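Local coordinates for uncharacterized protein Atu2452 (Agrobacterium tumefaciens, PDB 2R8B), which is of unknown function but belongs to the dienelactone hydrolase family of alpha/beta hydrolases and is probably a serine hydrolase, at residues N157-Q162 against E212-Q217. Numbering follows the deposited sequence.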
loop_
_atom_site.group_PDB
_atom_site.type_symbol
_atom_site.label_atom_id
_atom_site.label_comp_id
_atom_site.label_asym_id
_atom_site.label_seq_id
_atom_site.Cartn_x
_atom_site.Cartn_y
_atom_site.Cartn_z
ATOM N N ASN A 157 3.489 -3.754 5.588
ATOM C CA ASN A 157 3.561 -5.039 6.341
ATOM C C ASN A 157 3.344 -6.261 5.404
ATOM O O ASN A 157 3.985 -7.334 5.586
ATOM C CB ASN A 157 2.602 -5.061 7.534
ATOM C CG ASN A 157 2.976 -6.136 8.587
ATOM O OD1 ASN A 157 4.086 -6.140 9.129
ATOM N ND2 ASN A 157 2.039 -7.026 8.900
ATOM N N VAL A 158 2.495 -6.118 4.382
ATOM C CA VAL A 158 2.380 -7.206 3.414
ATOM C C VAL A 158 3.705 -7.445 2.689
ATOM O O VAL A 158 4.167 -8.580 2.612
ATOM C CB VAL A 158 1.296 -7.004 2.385
ATOM C CG1 VAL A 158 1.309 -8.214 1.480
ATOM C CG2 VAL A 158 -0.105 -6.845 3.029
ATOM N N LEU A 159 4.326 -6.378 2.181
ATOM C CA LEU A 159 5.684 -6.446 1.620
ATOM C C LEU A 159 6.665 -7.194 2.497
ATOM O O LEU A 159 7.574 -7.871 1.995
ATOM C CB LEU A 159 6.226 -5.042 1.417
ATOM C CG LEU A 159 5.372 -4.218 0.456
ATOM C CD1 LEU A 159 5.979 -2.822 0.270
ATOM C CD2 LEU A 159 5.150 -4.903 -0.894
ATOM N N ILE A 160 6.500 -7.046 3.819
ATOM C CA ILE A 160 7.326 -7.725 4.808
ATOM C C ILE A 160 6.948 -9.174 5.066
ATOM O O ILE A 160 7.834 -10.018 5.234
ATOM C CB ILE A 160 7.307 -6.957 6.121
ATOM C CG1 ILE A 160 8.171 -5.698 5.991
ATOM C CG2 ILE A 160 7.839 -7.794 7.234
ATOM C CD1 ILE A 160 7.692 -4.542 6.872
ATOM N N GLU A 161 5.653 -9.473 5.136
ATOM C CA GLU A 161 5.234 -10.812 5.575
ATOM C C GLU A 161 5.064 -11.767 4.394
ATOM O O GLU A 161 5.203 -12.988 4.539
ATOM C CB GLU A 161 3.936 -10.728 6.362
ATOM C CG GLU A 161 4.027 -9.851 7.599
ATOM C CD GLU A 161 4.669 -10.576 8.789
ATOM O OE1 GLU A 161 5.483 -9.970 9.533
ATOM O OE2 GLU A 161 4.357 -11.763 8.986
ATOM N N GLN A 162 4.761 -11.203 3.228
ATOM C CA GLN A 162 4.611 -11.972 1.988
ATOM C C GLN A 162 5.555 -11.353 1.004
ATOM O O GLN A 162 5.120 -10.699 0.038
ATOM C CB GLN A 162 3.214 -11.811 1.436
ATOM C CG GLN A 162 2.137 -11.819 2.485
ATOM C CD GLN A 162 1.739 -13.224 2.861
ATOM O OE1 GLN A 162 0.628 -13.650 2.573
ATOM N NE2 GLN A 162 2.652 -13.961 3.475
ATOM N N GLU A 212 15.649 1.213 4.177
ATOM C CA GLU A 212 16.723 0.256 4.224
ATOM C C GLU A 212 16.242 -1.135 4.452
ATOM O O GLU A 212 16.824 -2.057 3.924
ATOM C CB GLU A 212 17.756 0.607 5.272
ATOM C CG GLU A 212 18.892 1.453 4.698
ATOM C CD GLU A 212 18.820 2.918 5.172
ATOM O OE1 GLU A 212 18.294 3.788 4.401
ATOM O OE2 GLU A 212 19.272 3.184 6.333
ATOM N N SER A 213 15.175 -1.296 5.215
ATOM C CA SER A 213 14.628 -2.620 5.455
ATOM C C SER A 213 14.137 -3.269 4.165
ATOM O O SER A 213 14.519 -4.388 3.822
ATOM C CB SER A 213 13.471 -2.534 6.439
ATOM O OG SER A 213 13.893 -1.959 7.668
ATOM N N LEU A 214 13.271 -2.570 3.453
ATOM C CA LEU A 214 12.788 -3.040 2.151
ATOM C C LEU A 214 13.938 -3.275 1.163
ATOM O O LEU A 214 13.955 -4.242 0.393
ATOM C CB LEU A 214 11.779 -2.010 1.600
ATOM C CG LEU A 214 10.508 -1.985 2.463
ATOM C CD1 LEU A 214 9.491 -0.948 2.027
ATOM C CD2 LEU A 214 9.880 -3.368 2.451
ATOM N N LYS A 215 14.912 -2.378 1.235
ATOM C CA LYS A 215 16.023 -2.398 0.327
ATOM C C LYS A 215 16.804 -3.666 0.541
ATOM O O LYS A 215 17.468 -4.153 -0.370
ATOM C CB LYS A 215 16.897 -1.181 0.547
ATOM C CG LYS A 215 17.707 -0.817 -0.657
ATOM C CD LYS A 215 18.470 0.471 -0.432
ATOM C CE LYS A 215 17.696 1.671 -0.964
ATOM N NZ LYS A 215 18.441 2.893 -0.542
ATOM N N ALA A 216 16.715 -4.219 1.742
ATOM C CA ALA A 216 17.474 -5.432 2.083
ATOM C C ALA A 216 16.733 -6.696 1.618
ATOM O O ALA A 216 17.320 -7.758 1.531
ATOM C CB ALA A 216 17.804 -5.471 3.605
ATOM N N GLN A 217 15.449 -6.580 1.298
ATOM C CA GLN A 217 14.700 -7.744 0.848
ATOM C C GLN A 217 15.061 -8.056 -0.570
ATOM O O GLN A 217 14.826 -9.167 -1.028
ATOM C CB GLN A 217 13.224 -7.482 0.894
ATOM C CG GLN A 217 12.591 -7.659 2.204
ATOM C CD GLN A 217 11.150 -7.262 2.143
ATOM O OE1 GLN A 217 10.802 -6.198 1.634
ATOM N NE2 GLN A 217 10.288 -8.117 2.638
#
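The side-chain amide of Q217 is gripped at both of its ends, and its NE2 reaches across to the backbone carbonyl of L159, with 2.8 Å between Q217 NE2 and L159 O. The N-H...O angle of 159° makes this a fairly straight bond. The acceptor lies close to the plane of the Q217 amide, whereas the donor stands 31° off the carbonyl plane of L159. Q217 bridges the gap because its chain runs extended beyond CG, long enough to span two helix segments whose axes stay 10.9 Å apart. NE2 also rests near the backbone of I160, 3.7 Å from I160 CA. At the other end of the amide, OE1 accepts a hydrogen bond from R189, and NE2 has a second, weak bond to the carbonyl of S183; together these partners should fix which way the buried amide is flipped. The L159 carbonyl lies in the last turn of its helix, where the residue four further on is P163, which has no backbone N-H to offer; Q217 supplies a donor instead. Beside this polar link, the end of L214 comes nearer than its base does, with L214 CD2 4.2 Å from L159 CB in a light apolar contact. The two segments run roughly the same way, at 36° to each other, as successive helices on one face of an alpha/beta hydrolase sheet. On the sheet side, L159 packs on A169 of strand 168-172, and L214 on L171 of that strand and V221 of strand 220-226, while N157 ND2 hydrogen-bonds to T124 OG1 of helix 117-138.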